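Local coordinates for protein ATP-dependent DNA helicase PIF1 (Candida albicans, PDB 7OTJ) that probably couples ATP hydrolysis to 5'-3' unwinding of DNA, including G-quadruplexes and forked RNA-DNA hybrids, and so maintains the nuclear and mitochondrial genomes, at residues Y261-K274 against D432-L444. Numbering follows the deposited sequence.
Sequences YNSVDTGILPEPQK and DGTVLVSRIQFPL
Asp265 and Arg439 form a side-on salt bridge between neighbouring strands. Arg439 NE meets Asp265 OD1 at 2.9 Å, and Arg439 NH2 meets Asp265 OD2 at 2.8 Å. Both oxygens are met on the syn side, somewhat out of the carboxylate plane, and the two flat groups are 19° apart. A bend at chi3 (-70°) turns the Arg439 guanidinium alongside the carboxylate. Ser263 OG donates to the same OD1 from the opposite face. Three hydrogen bonds grip the carboxylate, two of them on OD1. Arg439 NH1 bonds Ala283 O, a second hold on the guanidinium.

The backbones pair as antiparallel strands. Val264 exchanges two hydrogen bonds with Ile440, and Thr266 does so with Ser438. The pair belongs to a curled antiparallel sheet that also holds strands of the Pif1 2B region, assigned to the SH3 clan. Strand 435-446 also pairs with strand 424-429, where Leu436 and Val437 make a classic beta bulge opposite Thr428.

Past the last bridge pair, Val264 with Ile440, a side-chain bond takes over: Gln441 NE2 donates to Tyr261 O at 3.2 Å, from above the carbonyl plane. It also bonds Pro284 O. Gln441 OE1 accepts from the Phe442 N-H and from a water that also donates to Asn262 O.

Apolar contacts close both ends. The edge of Phe442 points at the face of Tyr261, with centroids 4.5 Å apart. At the other end, Leu269 CD1 packs on Val437 CG2 (3.6 Å).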
ATOM      1  N   TYR A 261       3.258  25.576  -0.694  1.00 63.46           N
ATOM      2  CA  TYR A 261       2.198  25.442  -1.684  1.00 70.19           C
ATOM      3  C   TYR A 261       0.906  25.119  -0.949  1.00 59.68           C
ATOM      4  O   TYR A 261       0.727  23.998  -0.462  1.00 58.92           O
ATOM      5  CB  TYR A 261       2.520  24.346  -2.697  1.00 69.48           C
ATOM      6  CG  TYR A 261       3.598  24.685  -3.692  1.00 63.29           C
ATOM      7  CD1 TYR A 261       3.382  25.639  -4.673  1.00 64.43           C
ATOM      8  CD2 TYR A 261       4.819  24.022  -3.673  1.00 63.92           C
ATOM      9  CE1 TYR A 261       4.358  25.940  -5.598  1.00 79.53           C
ATOM     10  CE2 TYR A 261       5.800  24.316  -4.597  1.00 65.65           C
ATOM     11  CZ  TYR A 261       5.563  25.277  -5.557  1.00 73.52           C
ATOM     12  OH  TYR A 261       6.532  25.582  -6.483  1.00 81.88           O
ATOM     13  N   ASN A 262       0.007  26.092  -0.873  1.00 61.66           N
ATOM     14  CA  ASN A 262      -1.305  25.869  -0.288  1.00 59.65           C
ATOM     15  C   ASN A 262      -2.249  25.298  -1.336  1.00 59.87           C
ATOM     16  O   ASN A 262      -2.219  25.701  -2.503  1.00 59.07           O
ATOM     17  CB  ASN A 262      -1.869  27.168   0.287  1.00 58.50           C
ATOM     18  CG  ASN A 262      -1.066  27.675   1.472  1.00 71.85           C
ATOM     19  OD1 ASN A 262      -0.657  26.897   2.339  1.00 66.95           O
ATOM     20  ND2 ASN A 262      -0.833  28.983   1.513  1.00 70.89           N
ATOM     21  N   SER A 263      -3.084  24.355  -0.910  1.00 58.66           N
ATOM     22  CA  SER A 263      -4.052  23.748  -1.807  1.00 62.14           C
ATOM     23  C   SER A 263      -5.270  24.645  -1.962  1.00 56.60           C
ATOM     24  O   SER A 263      -5.671  25.355  -1.036  1.00 56.25           O
ATOM     25  CB  SER A 263      -4.498  22.382  -1.280  1.00 63.22           C
ATOM     26  OG  SER A 263      -5.242  22.525  -0.079  1.00 59.11           O
ATOM     27  N   VAL A 264      -5.879  24.580  -3.140  1.00 64.06           N
ATOM     28  CA  VAL A 264      -7.137  25.266  -3.408  1.00 62.13           C
ATOM     29  C   VAL A 264      -8.253  24.262  -3.155  1.00 56.18           C
ATOM     30  O   VAL A 264      -8.392  23.281  -3.888  1.00 57.46           O
ATOM     31  CB  VAL A 264      -7.195  25.813  -4.838  1.00 67.23           C
ATOM     32  CG1 VAL A 264      -8.516  26.536  -5.066  1.00 58.92           C
ATOM     33  CG2 VAL A 264      -6.010  26.734  -5.100  1.00 59.90           C
ATOM     34  N   ASP A 265      -9.027  24.494  -2.100  1.00 62.64           N
ATOM     35  CA  ASP A 265     -10.072  23.580  -1.656  1.00 57.52           C
ATOM     36  C   ASP A 265     -11.434  24.212  -1.902  1.00 59.42           C
ATOM     37  O   ASP A 265     -11.733  25.279  -1.357  1.00 65.98           O
ATOM     38  CB  ASP A 265      -9.893  23.233  -0.178  1.00 56.73           C
ATOM     39  CG  ASP A 265      -8.708  22.310   0.067  1.00 60.07           C
ATOM     40  OD1 ASP A 265      -8.047  21.916  -0.918  1.00 57.70           O
ATOM     41  OD2 ASP A 265      -8.439  21.974   1.241  1.00 55.24           O
ATOM     42  N   THR A 266     -12.253  23.557  -2.724  1.00 60.20           N
ATOM     43  CA  THR A 266     -13.609  24.002  -3.009  1.00 55.03           C
ATOM     44  C   THR A 266     -14.567  22.828  -2.845  1.00 63.20           C
ATOM     45  O   THR A 266     -14.154  21.672  -2.719  1.00 53.72           O
ATOM     46  CB  THR A 266     -13.723  24.589  -4.421  1.00 56.44           C
ATOM     47  OG1 THR A 266     -13.231  23.640  -5.376  1.00 63.80           O
ATOM     48  CG2 THR A 266     -12.918  25.860  -4.531  1.00 57.28           C
ATOM     49  N   GLY A 267     -15.863  23.133  -2.847  1.00 60.11           N
ATOM     50  CA  GLY A 267     -16.868  22.090  -2.779  1.00 58.89           C
ATOM     51  C   GLY A 267     -18.265  22.567  -2.438  1.00 56.19           C
ATOM     52  O   GLY A 267     -18.440  23.613  -1.804  1.00 68.74           O
ATOM     53  N   ILE A 268     -19.270  21.799  -2.857  1.00 54.34           N
ATOM     54  CA  ILE A 268     -20.667  22.142  -2.622  1.00 54.63           C
ATOM     55  C   ILE A 268     -21.251  21.387  -1.431  1.00 56.27           C
ATOM     56  O   ILE A 268     -22.456  21.476  -1.176  1.00 57.72           O
ATOM     57  CB  ILE A 268     -21.514  21.906  -3.883  1.00 61.14           C
ATOM     58  CG1 ILE A 268     -21.483  20.426  -4.279  1.00 56.07           C
ATOM     59  CG2 ILE A 268     -21.040  22.802  -5.025  1.00 56.96           C
ATOM     60  CD1 ILE A 268     -22.259  20.118  -5.535  1.00 56.76           C
ATOM     61  N   LEU A 269     -20.430  20.649  -0.697  1.00 58.72           N
ATOM     62  CA  LEU A 269     -20.919  20.020   0.517  1.00 56.28           C
ATOM     63  C   LEU A 269     -20.940  21.027   1.667  1.00 54.88           C
ATOM     64  O   LEU A 269     -20.101  21.927   1.728  1.00 52.90           O
ATOM     65  CB  LEU A 269     -20.044  18.836   0.906  1.00 51.44           C
ATOM     66  CG  LEU A 269     -20.091  17.541   0.105  1.00 68.60           C
ATOM     67  CD1 LEU A 269     -19.212  16.521   0.823  1.00 57.93           C
ATOM     68  CD2 LEU A 269     -21.526  17.021  -0.088  1.00 51.51           C
ATOM     69  N   PRO A 270     -21.895  20.898   2.582  1.00 57.04           N
ATOM     70  CA  PRO A 270     -21.911  21.762   3.767  1.00 51.16           C
ATOM     71  C   PRO A 270     -20.811  21.373   4.747  1.00 50.32           C
ATOM     72  O   PRO A 270     -20.138  20.352   4.604  1.00 49.82           O
ATOM     73  CB  PRO A 270     -23.303  21.523   4.355  1.00 53.09           C
ATOM     74  CG  PRO A 270     -23.646  20.131   3.934  1.00 51.07           C
ATOM     75  CD  PRO A 270     -23.011  19.935   2.580  1.00 51.36           C
ATOM     76  N   GLU A 271     -20.607  22.235   5.742  1.00 50.32           N
ATOM     77  CA  GLU A 271     -19.700  21.885   6.824  1.00 50.34           C
ATOM     78  C   GLU A 271     -20.454  21.156   7.928  1.00 57.20           C
ATOM     79  O   GLU A 271     -21.668  21.329   8.088  1.00 49.85           O
ATOM     80  CB  GLU A 271     -19.034  23.143   7.392  1.00 54.93           C
ATOM     81  CG  GLU A 271     -18.122  23.897   6.428  1.00 50.47           C
ATOM     82  CD  GLU A 271     -16.797  23.192   6.154  1.00 51.51           C
ATOM     83  OE1 GLU A 271     -16.566  22.093   6.696  1.00 52.08           O
ATOM     84  OE2 GLU A 271     -15.981  23.750   5.390  1.00 50.51           O
ATOM     85  N   PRO A 272     -19.758  20.355   8.748  1.00 58.51           N
ATOM     86  CA  PRO A 272     -18.330  20.013   8.726  1.00 48.36           C
ATOM     87  C   PRO A 272     -17.985  18.941   7.686  1.00 55.94           C
ATOM     88  O   PRO A 272     -16.815  18.566   7.558  1.00 57.62           O
ATOM     89  CB  PRO A 272     -18.084  19.498  10.142  1.00 49.43           C
ATOM     90  CG  PRO A 272     -19.377  18.845  10.501  1.00 57.69           C
ATOM     91  CD  PRO A 272     -20.471  19.638   9.821  1.00 48.50           C
ATOM     92  N   GLN A 273     -19.008  18.431   6.992  1.00 48.25           N
ATOM     93  CA  GLN A 273     -18.810  17.332   6.046  1.00 50.57           C
ATOM     94  C   GLN A 273     -17.689  17.619   5.053  1.00 53.10           C
ATOM     95  O   GLN A 273     -16.913  16.719   4.708  1.00 52.36           O
ATOM     96  CB  GLN A 273     -20.116  17.042   5.304  1.00 48.58           C
ATOM     97  CG  GLN A 273     -21.109  16.199   6.094  1.00 48.41           C
ATOM     98  CD  GLN A 273     -21.803  16.975   7.196  1.00 49.15           C
ATOM     99  OE1 GLN A 273     -22.032  18.178   7.076  1.00 53.18           O
ATOM    100  NE2 GLN A 273     -22.138  16.286   8.282  1.00 49.33           N
ATOM    101  N   LYS A 274     -17.589  18.865   4.581  1.00 48.88           N
ATOM    102  CA  LYS A 274     -16.561  19.210   3.602  1.00 53.18           C
ATOM    103  C   LYS A 274     -15.169  19.162   4.218  1.00 57.67           C
ATOM    104  O   LYS A 274     -14.221  18.672   3.592  1.00 56.59           O
ATOM    105  CB  LYS A 274     -16.833  20.594   3.014  1.00 52.00           C
ATOM    106  CG  LYS A 274     -16.029  20.899   1.765  1.00 55.33           C
ATOM    107  CD  LYS A 274     -16.258  22.327   1.303  1.00 62.69           C
ATOM    108  CE  LYS A 274     -15.677  23.307   2.299  1.00 67.23           C
ATOM    109  NZ  LYS A 274     -15.983  24.710   1.929  1.00 75.75           N
ATOM    110  N   ASP A 432     -23.173  10.356 -10.773  1.00 78.27           N
ATOM    111  CA  ASP A 432     -23.497  11.017 -12.030  1.00 86.11           C
ATOM    112  C   ASP A 432     -22.389  11.926 -12.538  1.00 77.28           C
ATOM    113  O   ASP A 432     -22.413  12.308 -13.712  1.00 89.01           O
ATOM    114  CB  ASP A 432     -24.791  11.813 -11.891  1.00 94.50           C
ATOM    115  CG  ASP A 432     -26.018  10.938 -12.016  1.00101.08           C
ATOM    116  OD1 ASP A 432     -25.930   9.856 -12.639  1.00 83.99           O
ATOM    117  OD2 ASP A 432     -27.075  11.337 -11.494  1.00114.51           O
ATOM    118  N   GLY A 433     -21.436  12.303 -11.693  1.00 88.83           N
ATOM    119  CA  GLY A 433     -20.329  13.134 -12.133  1.00 82.07           C
ATOM    120  C   GLY A 433     -20.257  14.495 -11.478  1.00 73.99           C
ATOM    121  O   GLY A 433     -19.335  15.263 -11.790  1.00 84.41           O
ATOM    122  N   THR A 434     -21.183  14.839 -10.588  1.00 73.02           N
ATOM    123  CA  THR A 434     -21.173  16.141  -9.932  1.00 70.15           C
ATOM    124  C   THR A 434     -20.136  16.125  -8.815  1.00 66.32           C
ATOM    125  O   THR A 434     -20.257  15.353  -7.858  1.00 65.92           O
ATOM    126  CB  THR A 434     -22.559  16.468  -9.380  1.00 65.17           C
ATOM    127  OG1 THR A 434     -23.503  16.525 -10.458  1.00 83.33           O
ATOM    128  CG2 THR A 434     -22.549  17.796  -8.651  1.00 62.88           C
ATOM    129  N   VAL A 435     -19.116  16.973  -8.933  1.00 62.41           N
ATOM    130  CA  VAL A 435     -18.046  16.981  -7.944  1.00 62.43           C
ATOM    131  C   VAL A 435     -18.566  17.642  -6.674  1.00 53.50           C
ATOM    132  O   VAL A 435     -19.095  18.758  -6.708  1.00 54.60           O
ATOM    133  CB  VAL A 435     -16.803  17.700  -8.486  1.00 63.04           C
ATOM    134  CG1 VAL A 435     -17.207  18.934  -9.265  1.00 67.82           C
ATOM    135  CG2 VAL A 435     -15.870  18.078  -7.352  1.00 57.38           C
ATOM    136  N   LEU A 436     -18.459  16.931  -5.554  1.00 52.17           N
ATOM    137  CA  LEU A 436     -18.942  17.443  -4.280  1.00 52.00           C
ATOM    138  C   LEU A 436     -17.852  18.159  -3.496  1.00 60.59           C
ATOM    139  O   LEU A 436     -18.136  19.149  -2.811  1.00 67.53           O
ATOM    140  CB  LEU A 436     -19.526  16.298  -3.445  1.00 51.15           C
ATOM    141  CG  LEU A 436     -20.635  15.458  -4.104  1.00 56.11           C
ATOM    142  CD1 LEU A 436     -21.087  14.323  -3.201  1.00 51.00           C
ATOM    143  CD2 LEU A 436     -21.828  16.315  -4.503  1.00 53.19           C
ATOM    144  N   VAL A 437     -16.608  17.703  -3.617  1.00 50.74           N
ATOM    145  CA  VAL A 437     -15.458  18.328  -2.978  1.00 50.49           C
ATOM    146  C   VAL A 437     -14.300  18.276  -3.965  1.00 58.99           C
ATOM    147  O   VAL A 437     -14.126  17.278  -4.672  1.00 55.73           O
ATOM    148  CB  VAL A 437     -15.083  17.626  -1.655  1.00 52.31           C
ATOM    149  CG1 VAL A 437     -13.801  18.197  -1.109  1.00 49.52           C
ATOM    150  CG2 VAL A 437     -16.189  17.774  -0.635  1.00 59.35           C
ATOM    151  N   SER A 438     -13.534  19.368  -4.045  1.00 58.11           N
ATOM    152  CA  SER A 438     -12.378  19.448  -4.928  1.00 51.77           C
ATOM    153  C   SER A 438     -11.164  19.983  -4.177  1.00 60.13           C
ATOM    154  O   SER A 438     -11.265  20.963  -3.430  1.00 59.82           O
ATOM    155  CB  SER A 438     -12.681  20.340  -6.133  1.00 53.51           C
ATOM    156  OG  SER A 438     -11.567  20.417  -7.003  1.00 57.26           O
ATOM    157  N   ARG A 439     -10.009  19.362  -4.411  1.00 51.13           N
ATOM    158  CA  ARG A 439      -8.736  19.869  -3.914  1.00 58.70           C
ATOM    159  C   ARG A 439      -7.726  19.854  -5.047  1.00 65.82           C
ATOM    160  O   ARG A 439      -7.516  18.816  -5.684  1.00 64.74           O
ATOM    161  CB  ARG A 439      -8.187  19.052  -2.736  1.00 58.59           C
ATOM    162  CG  ARG A 439      -6.713  19.364  -2.453  1.00 50.19           C
ATOM    163  CD  ARG A 439      -6.212  18.756  -1.158  1.00 51.08           C
ATOM    164  NE  ARG A 439      -6.785  19.418   0.006  1.00 59.12           N
ATOM    165  CZ  ARG A 439      -6.673  18.972   1.250  1.00 64.68           C
ATOM    166  NH1 ARG A 439      -5.983  17.877   1.533  1.00 50.98           N
ATOM    167  NH2 ARG A 439      -7.281  19.636   2.232  1.00 62.83           N
ATOM    168  N   ILE A 440      -7.091  20.997  -5.283  1.00 61.34           N
ATOM    169  CA  ILE A 440      -6.070  21.137  -6.310  1.00 54.72           C
ATOM    170  C   ILE A 440      -4.742  21.328  -5.598  1.00 61.83           C
ATOM    171  O   ILE A 440      -4.591  22.243  -4.777  1.00 68.23           O
ATOM    172  CB  ILE A 440      -6.376  22.303  -7.263  1.00 58.70           C
ATOM    173  CG1 ILE A 440      -7.717  22.065  -7.967  1.00 65.26           C
ATOM    174  CG2 ILE A 440      -5.252  22.470  -8.277  1.00 58.28           C
ATOM    175  CD1 ILE A 440      -8.135  23.178  -8.902  1.00 76.43           C
ATOM    176  N   GLN A 441      -3.791  20.448  -5.895  1.00 60.39           N
ATOM    177  CA  GLN A 441      -2.484  20.456  -5.260  1.00 54.13           C
ATOM    178  C   GLN A 441      -1.523  19.707  -6.169  1.00 57.38           C
ATOM    179  O   GLN A 441      -1.936  18.884  -6.988  1.00 61.11           O
ATOM    180  CB  GLN A 441      -2.542  19.808  -3.870  1.00 52.40           C
ATOM    181  CG  GLN A 441      -1.218  19.762  -3.112  1.00 59.83           C
ATOM    182  CD  GLN A 441      -0.726  21.137  -2.710  1.00 66.64           C
ATOM    183  OE1 GLN A 441      -0.148  21.866  -3.519  1.00 71.97           O
ATOM    184  NE2 GLN A 441      -0.958  21.502  -1.454  1.00 63.44           N
ATOM    185  N   PHE A 442      -0.241  20.007  -6.023  1.00 55.11           N
ATOM    186  CA  PHE A 442       0.768  19.203  -6.685  1.00 55.19           C
ATOM    187  C   PHE A 442       0.753  17.791  -6.107  1.00 61.24           C
ATOM    188  O   PHE A 442       0.607  17.618  -4.892  1.00 61.57           O
ATOM    189  CB  PHE A 442       2.150  19.829  -6.519  1.00 58.52           C
ATOM    190  CG  PHE A 442       2.263  21.196  -7.125  1.00 66.06           C
ATOM    191  CD1 PHE A 442       2.641  21.351  -8.447  1.00 65.42           C
ATOM    192  CD2 PHE A 442       1.969  22.324  -6.380  1.00 64.30           C
ATOM    193  CE1 PHE A 442       2.735  22.604  -9.011  1.00 73.26           C
ATOM    194  CE2 PHE A 442       2.060  23.581  -6.938  1.00 71.66           C
ATOM    195  CZ  PHE A 442       2.445  23.722  -8.255  1.00 81.29           C
ATOM    196  N   PRO A 443       0.886  16.766  -6.942  1.00 59.43           N
ATOM    197  CA  PRO A 443       0.806  15.378  -6.451  1.00 59.90           C
ATOM    198  C   PRO A 443       2.098  14.914  -5.788  1.00 60.92           C
ATOM    199  O   PRO A 443       2.743  13.956  -6.223  1.00 69.69           O
ATOM    200  CB  PRO A 443       0.492  14.600  -7.734  1.00 56.61           C
ATOM    201  CG  PRO A 443       1.183  15.382  -8.794  1.00 60.60           C
ATOM    202  CD  PRO A 443       1.026  16.828  -8.406  1.00 54.70           C
ATOM    203  N   LEU A 444       2.467  15.574  -4.690  1.00 51.01           N
ATOM    204  CA  LEU A 444       3.718  15.276  -4.010  1.00 56.88           C
ATOM    205  C   LEU A 444       3.520  15.333  -2.503  1.00 60.31           C
ATOM    206  O   LEU A 444       2.727  16.132  -2.000  1.00 55.91           O
ATOM    207  CB  LEU A 444       4.827  16.261  -4.415  1.00 59.40           C
ATOM    208  CG  LEU A 444       5.234  16.338  -5.888  1.00 64.62           C
ATOM    209  CD1 LEU A 444       6.186  17.502  -6.117  1.00 69.78           C
ATOM    210  CD2 LEU A 444       5.864  15.032  -6.342  1.00 67.22           C
TER
HETATM  211  O   HOH W   1      -1.429  24.271  -4.477  1.00 62.34           O